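Local coordinates for hypothetical acetyltransferase (Shewanella oneidensis, PDB 1T82), which is of unknown function but adopts a hot-dog fold as a putative thioesterase, and may act on acyl groups as an acyltransferase-like enzyme, at residues S45-L50 with T104-V109; M32-L37 with Y66-L71; I90-A95 with G147-V152; V111-T116 with A127-E132; N16-T21 with V77-Q82. All coordinates share one frame; numbering follows the deposited sequence.

Contact 1: S45-L50 with T104-V109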
# COMPACT_ATOMS: atom_id res chain seq x y z
N SER B 45 1.59 6.17 -17.37
CA SER B 45 2.64 5.23 -16.99
C SER B 45 3.46 5.87 -15.87
O SER B 45 3.86 7.03 -15.97
CB SER B 45 3.54 4.91 -18.19
OG SER B 45 2.86 4.12 -19.15
N VAL B 46 3.71 5.10 -14.81
CA VAL B 46 4.46 5.58 -13.65
C VAL B 46 5.52 4.56 -13.23
O VAL B 46 5.40 3.38 -13.53
CB VAL B 46 3.48 5.81 -12.45
CG1 VAL B 46 4.24 6.22 -11.20
CG2 VAL B 46 2.46 6.89 -12.82
N SER B 47 6.58 5.02 -12.56
CA SER B 47 7.62 4.10 -12.12
C SER B 47 8.28 4.61 -10.84
O SER B 47 7.95 5.68 -10.35
CB SER B 47 8.68 3.91 -13.21
OG SER B 47 9.61 2.89 -12.86
N ALA B 48 9.19 3.81 -10.32
CA ALA B 48 9.94 4.15 -9.12
C ALA B 48 11.13 3.21 -9.10
O ALA B 48 11.04 2.08 -9.59
CB ALA B 48 9.09 3.95 -7.87
N PRO B 49 12.26 3.66 -8.55
CA PRO B 49 13.45 2.82 -8.48
C PRO B 49 13.23 1.72 -7.46
O PRO B 49 12.39 1.85 -6.55
CB PRO B 49 14.53 3.80 -8.04
CG PRO B 49 13.77 4.77 -7.18
CD PRO B 49 12.52 5.00 -8.00
N LEU B 50 13.97 0.64 -7.60
CA LEU B 50 13.84 -0.47 -6.68
C LEU B 50 14.52 -0.18 -5.34
O LEU B 50 13.97 -0.49 -4.29
CB LEU B 50 14.44 -1.73 -7.30
CG LEU B 50 14.35 -3.01 -6.47
CD1 LEU B 50 12.90 -3.29 -6.07
CD2 LEU B 50 14.91 -4.16 -7.30
N THR B 104 11.81 -7.36 -9.93
CA THR B 104 13.27 -7.29 -9.84
C THR B 104 13.97 -6.03 -10.34
O THR B 104 15.21 -5.96 -10.31
CB THR B 104 13.88 -8.51 -10.54
OG1 THR B 104 13.39 -8.59 -11.88
CG2 THR B 104 13.51 -9.78 -9.79
N SER B 105 13.22 -5.05 -10.80
CA SER B 105 13.81 -3.79 -11.25
C SER B 105 12.72 -2.74 -11.33
O SER B 105 11.56 -3.03 -11.04
CB SER B 105 14.51 -3.96 -12.61
OG SER B 105 13.62 -4.34 -13.63
N ALA B 106 13.10 -1.53 -11.70
CA ALA B 106 12.13 -0.43 -11.81
C ALA B 106 10.99 -0.88 -12.72
O ALA B 106 11.19 -1.15 -13.90
CB ALA B 106 12.82 0.79 -12.39
N PRO B 107 9.76 -0.96 -12.17
CA PRO B 107 8.61 -1.40 -12.95
C PRO B 107 7.88 -0.33 -13.74
O PRO B 107 8.12 0.87 -13.59
CB PRO B 107 7.70 -2.01 -11.89
CG PRO B 107 7.90 -1.05 -10.75
CD PRO B 107 9.41 -0.81 -10.74
N GLU B 108 6.98 -0.78 -14.61
CA GLU B 108 6.15 0.12 -15.39
C GLU B 108 4.75 -0.09 -14.86
O GLU B 108 4.19 -1.18 -14.98
CB GLU B 108 6.22 -0.21 -16.88
CG GLU B 108 7.52 0.23 -17.53
CD GLU B 108 7.52 -0.01 -19.02
OE1 GLU B 108 7.53 -1.19 -19.42
OE2 GLU B 108 7.51 0.98 -19.78
N VAL B 109 4.20 0.94 -14.23
CA VAL B 109 2.87 0.88 -13.66
C VAL B 109 1.96 1.67 -14.59
O VAL B 109 2.16 2.87 -14.80
CB VAL B 109 2.83 1.49 -12.25
CG1 VAL B 109 1.49 1.22 -11.61
CG2 VAL B 109 3.96 0.92 -11.42
O HOH W 1 5.23 2.42 -19.58
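Val46 and Val109 sit side by side as an antiparallel hydrogen-bonded pair, joined by two short backbone bonds. Val46 N donates to Val109 O over 2.7 Å, in the plane of that carbonyl, and Val109 N donates back to Val46 O over 2.8 Å, nearly along the C=O axis. One residue further, a side chain takes over. Ser47 OG, anti to its own backbone N (chi1 -173°), donates to Pro107 O at 2.6 Å and also lies in the carbonyl plane. Beyond that the strands give way to loops, and Ala48 O is buried with no hydrogen-bond partner in the model. What faces it is carbon: Ala106 CA makes a CA-H...O contact with Ala48 O at 3.5 Å, and Pro107 CD lies about as near. Having no N-H, Pro107 cannot supply a backbone donor. At the loop end, Leu50 CD2 rests on Thr104 O at 3.5 Å. At the other end a water links the side chains of Ser45 and Glu108, donating to Glu108 OE2 at 2.7 Å. The two valine side chains share a sheet face and pack on Thr72 of helix 62-84, where Ala48 touches Ile68. On one flank Ser45 and Ser47 bond through the backbone to strand 35-40, and on the other Glu108 pairs with Phe136, so this is an interior seam of the hot-dog sheet.

Contact 2: M32-L37 with Y66-L71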
# COMPACT_ATOMS: atom_id res chain seq x y z
N MSE B 32 10.04 7.15 -1.74
CA MSE B 32 9.97 6.04 -2.70
C MSE B 32 10.41 6.45 -4.10
O MSE B 32 10.55 5.60 -4.99
CB MSE B 32 8.53 5.50 -2.76
CG MSE B 32 8.08 4.77 -1.51
SE MSE B 32 6.33 4.00 -1.75
CE MSE B 32 6.16 3.06 -0.08
N GLN B 33 10.63 7.75 -4.30
CA GLN B 33 11.06 8.29 -5.59
C GLN B 33 10.12 7.93 -6.73
O GLN B 33 10.55 7.63 -7.85
CB GLN B 33 12.49 7.81 -5.91
CG GLN B 33 13.53 8.33 -4.92
CD GLN B 33 13.82 9.82 -5.07
OE1 GLN B 33 13.08 10.55 -5.74
NE2 GLN B 33 14.90 10.27 -4.45
N ILE B 34 8.82 7.97 -6.44
CA ILE B 34 7.81 7.67 -7.45
C ILE B 34 7.66 8.86 -8.39
O ILE B 34 7.57 10.00 -7.94
CB ILE B 34 6.45 7.36 -6.78
CG1 ILE B 34 6.62 6.18 -5.82
CG2 ILE B 34 5.39 7.06 -7.84
CD1 ILE B 34 5.39 5.87 -4.98
N ALA B 35 7.64 8.59 -9.68
CA ALA B 35 7.51 9.66 -10.65
C ALA B 35 6.83 9.20 -11.92
O ALA B 35 6.97 8.05 -12.34
CB ALA B 35 8.88 10.25 -10.98
N PRO B 36 6.07 10.10 -12.57
CA PRO B 36 5.36 9.77 -13.81
C PRO B 36 6.36 9.57 -14.95
O PRO B 36 7.42 10.19 -14.98
CB PRO B 36 4.48 10.99 -14.04
CG PRO B 36 4.27 11.54 -12.67
CD PRO B 36 5.64 11.41 -12.06
N LEU B 37 6.00 8.70 -15.89
CA LEU B 37 6.85 8.43 -17.05
C LEU B 37 6.25 9.07 -18.30
O LEU B 37 6.96 9.69 -19.08
CB LEU B 37 6.99 6.92 -17.28
CG LEU B 37 7.89 6.12 -16.34
CD1 LEU B 37 7.78 4.63 -16.66
CD2 LEU B 37 9.32 6.59 -16.49
N TYR B 66 2.05 -1.71 -3.79
CA TYR B 66 0.70 -1.19 -3.59
C TYR B 66 0.67 0.33 -3.66
O TYR B 66 -0.18 0.93 -4.34
CB TYR B 66 0.14 -1.61 -2.24
CG TYR B 66 -1.22 -1.01 -1.94
CD1 TYR B 66 -2.39 -1.67 -2.31
CD2 TYR B 66 -1.33 0.22 -1.28
CE1 TYR B 66 -3.64 -1.12 -2.04
CE2 TYR B 66 -2.58 0.78 -1.02
CZ TYR B 66 -3.73 0.11 -1.39
OH TYR B 66 -4.96 0.64 -1.10
N THR B 67 1.60 0.97 -2.96
CA THR B 67 1.62 2.42 -2.93
C THR B 67 1.80 3.05 -4.31
O THR B 67 1.10 4.00 -4.65
CB THR B 67 2.71 2.95 -1.98
OG1 THR B 67 2.41 2.52 -0.65
CG2 THR B 67 2.76 4.47 -2.02
N ILE B 68 2.74 2.53 -5.10
CA ILE B 68 2.93 3.12 -6.42
C ILE B 68 1.68 2.91 -7.28
O ILE B 68 1.31 3.78 -8.06
CB ILE B 68 4.20 2.55 -7.14
CG1 ILE B 68 4.37 3.21 -8.51
CG2 ILE B 68 4.10 1.05 -7.29
CD1 ILE B 68 5.73 2.94 -9.14
N MSE B 69 1.02 1.76 -7.14
CA MSE B 69 -0.17 1.51 -7.93
C MSE B 69 -1.31 2.42 -7.50
O MSE B 69 -2.02 2.96 -8.34
CB MSE B 69 -0.58 0.03 -7.82
CG MSE B 69 0.48 -0.88 -8.41
SE MSE B 69 0.12 -2.77 -8.29
CE MSE B 69 -0.67 -3.06 -10.03
N THR B 70 -1.49 2.61 -6.20
CA THR B 70 -2.56 3.48 -5.76
C THR B 70 -2.30 4.94 -6.16
O THR B 70 -3.23 5.66 -6.49
CB THR B 70 -2.82 3.39 -4.24
OG1 THR B 70 -4.02 4.11 -3.93
CG2 THR B 70 -1.66 3.97 -3.46
N LEU B 71 -1.04 5.37 -6.14
CA LEU B 71 -0.74 6.75 -6.55
C LEU B 71 -0.93 6.92 -8.05
O LEU B 71 -1.28 8.00 -8.52
CB LEU B 71 0.69 7.14 -6.16
CG LEU B 71 0.91 7.53 -4.69
CD1 LEU B 71 2.39 7.62 -4.41
CD2 LEU B 71 0.23 8.87 -4.40
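Thr67 OG1 is gripped by one hydrogen bond, to Gly63 O a turn earlier in helix 62-84, the long central helix that the sheet of the hot-dog fold wraps around. Its rotation follows: OG1 lies beside the backbone N (chi1 -63°), and CG2, anti to that N, is left for Met32. Met32 is a selenomethionine whose extended chain meets the threonine at about a right angle, bringing SE to within 3.6 Å of Thr67 CG2. Its terminal methyl goes a little further, so that Met32 CE lies 3.8 Å from Thr67 OG1. Just after Met32 the chain turns at Gln33, whose positive phi (56°) belongs to a Schellman motif that ends the preceding short helix. The residues flanking that turn, Met32 and Ile34, both point at helix 62-84. Ile34 O accepts a hydrogen bond from His23 NE2, while its side chain points into the core. The second subunit comes close here as well: its Val28 packs on Met32 and its Phe61 on Leu71. The two branches of Ile34 share the rest of the work. Ile34 CG2, anti to the backbone N, meets Ile68 CG1 at 4.0 Å. The longer branch slides over the helix backbone beside Ile68 CA, and its tip, Ile34 CD1, presses on Leu71 CD1 at 3.5 Å.

Contact 3: I90-A95 with G147-V152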
# COMPACT_ATOMS: atom_id res chain seq x y z
N ILE B 90 -9.85 13.70 -4.23
CA ILE B 90 -9.82 12.29 -4.61
C ILE B 90 -9.40 11.39 -3.45
O ILE B 90 -8.33 11.57 -2.88
CB ILE B 90 -8.84 12.06 -5.78
CG1 ILE B 90 -9.17 13.03 -6.92
CG2 ILE B 90 -8.92 10.61 -6.26
CD1 ILE B 90 -8.12 13.10 -8.01
N VAL B 91 -10.25 10.42 -3.11
CA VAL B 91 -9.94 9.52 -2.00
C VAL B 91 -10.19 8.07 -2.39
O VAL B 91 -11.23 7.74 -2.97
CB VAL B 91 -10.81 9.86 -0.77
CG1 VAL B 91 -10.41 9.00 0.41
CG2 VAL B 91 -10.67 11.34 -0.42
N LEU B 92 -9.24 7.19 -2.10
CA LEU B 92 -9.41 5.78 -2.42
C LEU B 92 -10.35 5.18 -1.37
O LEU B 92 -10.10 5.27 -0.17
CB LEU B 92 -8.06 5.06 -2.40
CG LEU B 92 -8.07 3.55 -2.66
CD1 LEU B 92 -8.59 3.23 -4.06
CD2 LEU B 92 -6.65 3.03 -2.50
N ALA B 93 -11.44 4.57 -1.84
CA ALA B 93 -12.42 3.97 -0.94
C ALA B 93 -12.12 2.51 -0.65
O ALA B 93 -12.19 2.07 0.49
CB ALA B 93 -13.81 4.11 -1.53
N ASP B 94 -11.81 1.75 -1.69
CA ASP B 94 -11.51 0.34 -1.52
C ASP B 94 -10.63 -0.14 -2.65
O ASP B 94 -10.68 0.38 -3.77
CB ASP B 94 -12.80 -0.49 -1.46
CG ASP B 94 -13.65 -0.32 -2.69
OD1 ASP B 94 -14.21 0.79 -2.88
OD2 ASP B 94 -13.77 -1.29 -3.48
N ALA B 95 -9.82 -1.14 -2.37
CA ALA B 95 -8.93 -1.66 -3.38
C ALA B 95 -8.60 -3.12 -3.15
O ALA B 95 -8.65 -3.61 -2.02
CB ALA B 95 -7.65 -0.83 -3.41
N GLY B 147 -9.06 -0.44 -7.98
CA GLY B 147 -9.40 0.53 -6.96
C GLY B 147 -10.62 1.37 -7.28
O GLY B 147 -10.86 1.72 -8.43
N LEU B 148 -11.39 1.66 -6.25
CA LEU B 148 -12.57 2.50 -6.42
C LEU B 148 -12.22 3.84 -5.79
O LEU B 148 -12.00 3.93 -4.59
CB LEU B 148 -13.78 1.89 -5.69
CG LEU B 148 -15.04 2.76 -5.70
CD1 LEU B 148 -15.48 3.02 -7.12
CD2 LEU B 148 -16.14 2.07 -4.91
N TYR B 149 -12.14 4.88 -6.62
CA TYR B 149 -11.81 6.21 -6.11
C TYR B 149 -13.07 7.06 -6.06
O TYR B 149 -13.95 6.93 -6.91
CB TYR B 149 -10.77 6.90 -6.99
CG TYR B 149 -9.41 6.23 -7.00
CD1 TYR B 149 -9.19 5.09 -7.76
CD2 TYR B 149 -8.37 6.71 -6.22
CE1 TYR B 149 -7.95 4.44 -7.75
CE2 TYR B 149 -7.13 6.08 -6.19
CZ TYR B 149 -6.93 4.94 -6.96
OH TYR B 149 -5.71 4.29 -6.92
N VAL B 150 -13.16 7.93 -5.06
CA VAL B 150 -14.31 8.81 -4.92
C VAL B 150 -13.80 10.24 -4.88
O VAL B 150 -12.93 10.57 -4.08
CB VAL B 150 -15.08 8.51 -3.63
CG1 VAL B 150 -16.25 9.48 -3.48
CG2 VAL B 150 -15.59 7.07 -3.65
N SER B 151 -14.33 11.08 -5.77
CA SER B 151 -13.91 12.47 -5.81
C SER B 151 -15.05 13.36 -5.33
O SER B 151 -16.17 13.27 -5.84
CB SER B 151 -13.51 12.88 -7.23
OG SER B 151 -13.08 14.22 -7.25
N VAL B 152 -14.76 14.21 -4.35
CA VAL B 152 -15.76 15.12 -3.81
C VAL B 152 -15.43 16.57 -4.17
O VAL B 152 -14.35 17.06 -3.87
CB VAL B 152 -15.87 14.99 -2.27
CG1 VAL B 152 -16.46 13.65 -1.90
CG2 VAL B 152 -14.49 15.16 -1.64
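The strand segments 90-95 and 147-152 run antiparallel, their axes 4.6 Å apart at closest approach and their directions 145° apart. Val91 and Val150 form a hydrogen-bonded pair, with Val91 N to Val150 O and Val150 N to Val91 O both 2.9 Å. The register then slips by one at a beta bulge: Ala93 and Asp94 together face Leu148, Ala93 N donating to Leu148 O and Leu148 N to Asp94 O, both nearly along the C=O axes. Ala93 takes a helix-like conformation (phi -91°, psi -46°), and Asp94 N is buried there without a partner. On the face carrying Ile90, Leu92 and Tyr149, the tyrosine ring lies under a methyl: Leu92 CD1 sits 3.8 Å from the Tyr149 ring centroid, almost on the ring normal, a CH-pi contact. Ile90 CG2 touches Tyr149 CD2 at 3.9 Å. Tyr149 OH bonds to Thr70 O. A leucine in place of Tyr149 has neither the ring under Leu92 CD1 nor the hydroxyl bonded to Thr70 O, and would probably loosen the fit of this strand against helix 62-84. On the other face packing is tight, Asp94 OD1 approaching Leu148 CB to 3.0 Å. Helix 62-84 covers the tyrosine side, where Trp74 NE1 bonds to Ile90 O and Gln81 reaches Ser151 OG. Strand 127-137 flanks residues 147-152, while Asp94 and Ala95 pair with a strand of the second subunit, carrying the sheet across the dimer.

Contact 4: V111-T116 with A127-E132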
# COMPACT_ATOMS: atom_id res chain seq x y z
N VAL B 111 -2.10 2.61 -16.17
CA VAL B 111 -3.54 2.71 -15.98
C VAL B 111 -4.12 3.40 -17.22
O VAL B 111 -3.55 4.37 -17.73
CB VAL B 111 -3.91 3.51 -14.70
CG1 VAL B 111 -3.40 4.94 -14.78
CG2 VAL B 111 -5.42 3.50 -14.49
N ARG B 112 -5.24 2.87 -17.71
CA ARG B 112 -5.91 3.42 -18.88
C ARG B 112 -7.25 3.98 -18.46
O ARG B 112 -8.01 3.33 -17.74
CB ARG B 112 -6.11 2.33 -19.95
CG ARG B 112 -6.79 2.83 -21.22
CD ARG B 112 -6.76 1.80 -22.35
NE ARG B 112 -5.40 1.54 -22.83
CZ ARG B 112 -4.66 2.42 -23.50
NH1 ARG B 112 -5.13 3.62 -23.78
NH2 ARG B 112 -3.44 2.08 -23.89
N TRP B 113 -7.55 5.19 -18.91
CA TRP B 113 -8.80 5.85 -18.57
C TRP B 113 -10.00 5.15 -19.21
O TRP B 113 -10.04 4.95 -20.42
CB TRP B 113 -8.74 7.31 -19.02
CG TRP B 113 -9.90 8.14 -18.58
CD1 TRP B 113 -10.80 8.80 -19.39
CD2 TRP B 113 -10.30 8.42 -17.24
NE1 TRP B 113 -11.72 9.46 -18.63
CE2 TRP B 113 -11.44 9.25 -17.30
CE3 TRP B 113 -9.80 8.04 -15.98
CZ2 TRP B 113 -12.10 9.71 -16.15
CZ3 TRP B 113 -10.45 8.51 -14.84
CH2 TRP B 113 -11.59 9.34 -14.93
N PRO B 114 -11.00 4.77 -18.39
CA PRO B 114 -12.21 4.09 -18.87
C PRO B 114 -13.32 5.04 -19.33
O PRO B 114 -14.48 4.65 -19.43
CB PRO B 114 -12.63 3.25 -17.67
CG PRO B 114 -12.29 4.16 -16.53
CD PRO B 114 -10.92 4.70 -16.92
N ASP B 115 -12.95 6.29 -19.58
CA ASP B 115 -13.91 7.32 -20.02
C ASP B 115 -15.05 7.53 -19.04
O ASP B 115 -16.22 7.63 -19.43
CB ASP B 115 -14.50 6.96 -21.39
CG ASP B 115 -13.46 6.90 -22.48
OD1 ASP B 115 -12.43 7.60 -22.37
OD2 ASP B 115 -13.69 6.17 -23.47
N THR B 116 -14.71 7.61 -17.76
CA THR B 116 -15.70 7.81 -16.71
C THR B 116 -16.32 9.20 -16.82
O THR B 116 -15.63 10.17 -17.15
CB THR B 116 -15.06 7.67 -15.33
OG1 THR B 116 -14.26 6.48 -15.31
CG2 THR B 116 -16.13 7.57 -14.24
N ALA B 127 -18.22 12.00 -7.38
CA ALA B 127 -18.12 11.12 -8.54
C ALA B 127 -17.29 9.88 -8.18
O ALA B 127 -16.27 9.99 -7.51
CB ALA B 127 -17.49 11.86 -9.71
N LYS B 128 -17.74 8.72 -8.64
CA LYS B 128 -17.04 7.46 -8.38
C LYS B 128 -16.26 7.03 -9.62
O LYS B 128 -16.79 7.05 -10.73
CB LYS B 128 -18.05 6.37 -8.00
CG LYS B 128 -18.79 6.64 -6.70
CD LYS B 128 -19.92 5.65 -6.49
CE LYS B 128 -20.72 5.98 -5.24
NZ LYS B 128 -21.94 5.12 -5.11
N VAL B 129 -15.01 6.62 -9.42
CA VAL B 129 -14.17 6.20 -10.53
C VAL B 129 -13.50 4.86 -10.22
O VAL B 129 -12.70 4.76 -9.29
CB VAL B 129 -13.06 7.23 -10.82
CG1 VAL B 129 -12.27 6.82 -12.05
CG2 VAL B 129 -13.66 8.61 -11.00
N LYS B 130 -13.83 3.84 -11.01
CA LYS B 130 -13.24 2.52 -10.82
C LYS B 130 -12.08 2.40 -11.80
O LYS B 130 -12.28 2.49 -13.01
CB LYS B 130 -14.26 1.42 -11.09
CG LYS B 130 -14.10 0.21 -10.18
CD LYS B 130 -14.62 -1.08 -10.81
CE LYS B 130 -16.09 -0.99 -11.17
NZ LYS B 130 -16.58 -2.28 -11.76
N LEU B 131 -10.87 2.21 -11.29
CA LEU B 131 -9.70 2.09 -12.14
C LEU B 131 -8.95 0.78 -11.95
O LEU B 131 -8.95 0.19 -10.87
CB LEU B 131 -8.72 3.24 -11.90
CG LEU B 131 -9.19 4.66 -12.21
CD1 LEU B 131 -8.07 5.64 -11.89
CD2 LEU B 131 -9.57 4.76 -13.68
N GLU B 132 -8.31 0.34 -13.02
CA GLU B 132 -7.52 -0.88 -12.99
C GLU B 132 -6.08 -0.46 -13.26
O GLU B 132 -5.80 0.21 -14.25
CB GLU B 132 -7.98 -1.83 -14.08
CG GLU B 132 -7.22 -3.14 -14.10
CD GLU B 132 -7.77 -4.09 -15.14
OE1 GLU B 132 -7.56 -3.84 -16.34
OE2 GLU B 132 -8.43 -5.07 -14.74
O HOH W 2 -5.89 0.18 -16.86
O HOH W 3 -8.87 1.59 -15.59
O HOH W 4 -15.08 4.31 -13.51
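Trp113 points its CB away from residues 127-132, but with CG anti to the backbone N (chi1 -173°) and chi2 at -120° its six-membered ring swings back toward them. This happens where two neighbouring antiparallel strands of the hot-dog sheet splay apart. Trp113 CZ3 meets Val129 CG1 at 3.7 Å, the two side chains crossing at about a right angle, and Trp113 CE3 lies close to Leu131 CD2. The same leucine methyl is pressed from another direction by Pro114 CD, 3.5 Å away. The local chain folds over the indole, setting Pro114 CD, Asp115 N and Thr116 N above one face toward its rim, which should steady its tilt. Between the backbones, water replaces direct pairing. One water accepts from Arg112 N and donates to Glu132 O; a second donates to Arg112 O and accepts from Glu132 N, so the two strands are bridged much as a bonded pair would be, one water layer wider. A third water, bonded to Thr116 OG1, accepts from Lys130 N at 2.8 Å. Val111 lies at the strand end of this water-bridged part, its CG2 anti to the backbone N and 3.3 Å from Glu132 O.

Contact 5: N16-T21 with V77-Q82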
# COMPACT_ATOMS: atom_id res chain seq x y z
N ASN B 16 4.71 17.12 -14.66
CA ASN B 16 5.62 17.72 -13.68
C ASN B 16 4.81 18.20 -12.48
O ASN B 16 5.25 18.07 -11.34
CB ASN B 16 6.38 18.89 -14.31
CG ASN B 16 7.57 18.43 -15.13
OD1 ASN B 16 7.68 18.73 -16.32
ND2 ASN B 16 8.47 17.69 -14.49
N ARG B 17 3.63 18.74 -12.76
CA ARG B 17 2.74 19.24 -11.72
C ARG B 17 2.30 18.08 -10.84
O ARG B 17 2.23 18.21 -9.62
CB ARG B 17 1.50 19.88 -12.36
CG ARG B 17 0.52 20.48 -11.37
CD ARG B 17 0.71 21.99 -11.26
NE ARG B 17 0.40 22.66 -12.51
CZ ARG B 17 -0.80 22.68 -13.08
NH1 ARG B 17 -0.98 23.32 -14.23
NH2 ARG B 17 -1.82 22.05 -12.50
N LEU B 18 2.00 16.95 -11.46
CA LEU B 18 1.58 15.77 -10.73
C LEU B 18 2.70 15.29 -9.81
O LEU B 18 2.48 15.03 -8.63
CB LEU B 18 1.18 14.66 -11.71
CG LEU B 18 0.79 13.31 -11.10
CD1 LEU B 18 -0.36 13.50 -10.12
CD2 LEU B 18 0.39 12.33 -12.20
N ARG B 19 3.90 15.19 -10.37
CA ARG B 19 5.07 14.74 -9.61
C ARG B 19 5.33 15.66 -8.41
O ARG B 19 5.58 15.20 -7.30
CB ARG B 19 6.28 14.69 -10.54
CG ARG B 19 7.47 13.88 -10.03
CD ARG B 19 8.40 14.71 -9.18
NE ARG B 19 8.74 15.99 -9.81
CZ ARG B 19 9.28 16.12 -11.01
NH1 ARG B 19 9.55 17.34 -11.48
NH2 ARG B 19 9.55 15.06 -11.76
N GLN B 20 5.27 16.97 -8.65
CA GLN B 20 5.50 17.97 -7.62
C GLN B 20 4.43 17.89 -6.53
O GLN B 20 4.71 18.07 -5.34
CB GLN B 20 5.51 19.37 -8.24
CG GLN B 20 5.70 20.50 -7.25
CD GLN B 20 6.91 20.31 -6.37
OE1 GLN B 20 8.02 20.06 -6.85
NE2 GLN B 20 6.71 20.42 -5.06
N THR B 21 3.19 17.62 -6.95
CA THR B 21 2.08 17.51 -6.01
C THR B 21 2.34 16.33 -5.08
O THR B 21 2.13 16.43 -3.87
CB THR B 21 0.75 17.28 -6.75
OG1 THR B 21 0.47 18.41 -7.59
CG2 THR B 21 -0.39 17.10 -5.76
N VAL B 77 -6.92 10.05 -11.97
CA VAL B 77 -8.13 10.82 -11.69
C VAL B 77 -7.77 12.30 -11.64
O VAL B 77 -8.48 13.14 -12.18
CB VAL B 77 -8.78 10.43 -10.35
CG1 VAL B 77 -10.08 11.22 -10.16
CG2 VAL B 77 -9.07 8.94 -10.33
N TRP B 78 -6.66 12.60 -10.97
CA TRP B 78 -6.19 13.97 -10.84
C TRP B 78 -5.98 14.59 -12.22
O TRP B 78 -6.44 15.71 -12.48
CB TRP B 78 -4.87 13.99 -10.06
CG TRP B 78 -4.34 15.35 -9.77
CD1 TRP B 78 -4.64 16.15 -8.71
CD2 TRP B 78 -3.37 16.07 -10.55
NE1 TRP B 78 -3.92 17.32 -8.77
CE2 TRP B 78 -3.13 17.29 -9.89
CE3 TRP B 78 -2.69 15.79 -11.74
CZ2 TRP B 78 -2.23 18.25 -10.39
CZ3 TRP B 78 -1.79 16.74 -12.23
CH2 TRP B 78 -1.58 17.95 -11.55
N LEU B 79 -5.31 13.87 -13.11
CA LEU B 79 -5.04 14.35 -14.46
C LEU B 79 -6.32 14.65 -15.22
O LEU B 79 -6.43 15.69 -15.87
CB LEU B 79 -4.22 13.32 -15.24
CG LEU B 79 -2.73 13.23 -14.90
CD1 LEU B 79 -2.14 11.97 -15.50
CD2 LEU B 79 -2.01 14.47 -15.44
N GLN B 80 -7.28 13.73 -15.15
CA GLN B 80 -8.54 13.93 -15.85
C GLN B 80 -9.27 15.15 -15.31
O GLN B 80 -9.91 15.88 -16.07
CB GLN B 80 -9.42 12.68 -15.72
CG GLN B 80 -8.86 11.44 -16.44
CD GLN B 80 -8.64 11.66 -17.93
OE1 GLN B 80 -9.36 12.42 -18.57
NE2 GLN B 80 -7.66 10.96 -18.49
N GLN B 81 -9.16 15.39 -14.00
CA GLN B 81 -9.81 16.56 -13.41
C GLN B 81 -9.13 17.83 -13.89
O GLN B 81 -9.79 18.82 -14.17
CB GLN B 81 -9.76 16.48 -11.88
CG GLN B 81 -10.58 15.34 -11.31
CD GLN B 81 -10.69 15.37 -9.81
OE1 GLN B 81 -10.06 16.19 -9.13
NE2 GLN B 81 -11.48 14.45 -9.26
N GLN B 82 -7.81 17.79 -14.00
CA GLN B 82 -7.07 18.95 -14.48
C GLN B 82 -7.49 19.29 -15.91
O GLN B 82 -7.66 20.46 -16.26
CB GLN B 82 -5.57 18.70 -14.43
CG GLN B 82 -5.00 18.54 -13.03
CD GLN B 82 -5.09 19.83 -12.23
OE1 GLN B 82 -4.57 20.87 -12.64
NE2 GLN B 82 -5.73 19.76 -11.07
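Helix segments 16-21 and 77-82 pass with their axes 11.0 Å apart and their directions 129° apart, a wide spacing bridged mainly by the indole of Trp78. With CG anti to the backbone N, that ring reaches between the helices. Leu18 CD1 lies 3.5 Å above the plane of the Trp78 ring, toward its rim and nearest to CE3, the two side chains sliding past each other in opposite directions. On the opposite side of the plane, Gln82 CG from the next turn of the same helix lies against the ring. Arg17 comes at the edge: its CG lies in the ring plane, 3.3 Å from Trp78 CH2. Thr21 meets the ring tip to tip, Thr21 OG1 standing 3.9 Å from Trp78 CZ2. Thr21 OG1 also donates to Arg17 O at 2.7 Å, and since Thr21 N bonds to the same oxygen, two donors grip it. Past the indole edge the arginine chain bends at chi2 and chi3, and Arg17 NH2 makes a weak hydrogen bond to Gln82 OE1 at 3.0 Å, with the angle at hydrogen 133°. Deeper in, Leu18 CD2 reaches Leu79 CD1 at 4.2 Å. An alanine in place of Trp78 would probably lose most of the contact between the helices, leaving Leu18 and the Arg17 chain without the ring they pack on. Trp78 also meets Trp74 and Ile90, so the N-terminal helix 12-25 is fastened to the long central helix that fills the curved sheet of the hot-dog fold.

Overall arrangement
Contact 5 opens first, at 16-21, and closes at 77-82, tying the N-terminal helix to the central one. Nested inside its loop is contact 2, which joins the turn at 32-37 to the same central helix at 66-71. Contact 1 opens at 45-50, within both loops, and closes only at 104-109, so it crosses both. It also crosses contact 3, which runs from 90-95 to 147-152 and encloses contact 4, from 111-116 to 127-132. Contacts 1, 3 and 4 each join neighbouring strands of one sheet, contacts 1 and 4 sharing strand 108-112. Contacts 2 and 3 both reach the second subunit, bringing the central helix and the edge strand 89-99 to the dimer interface.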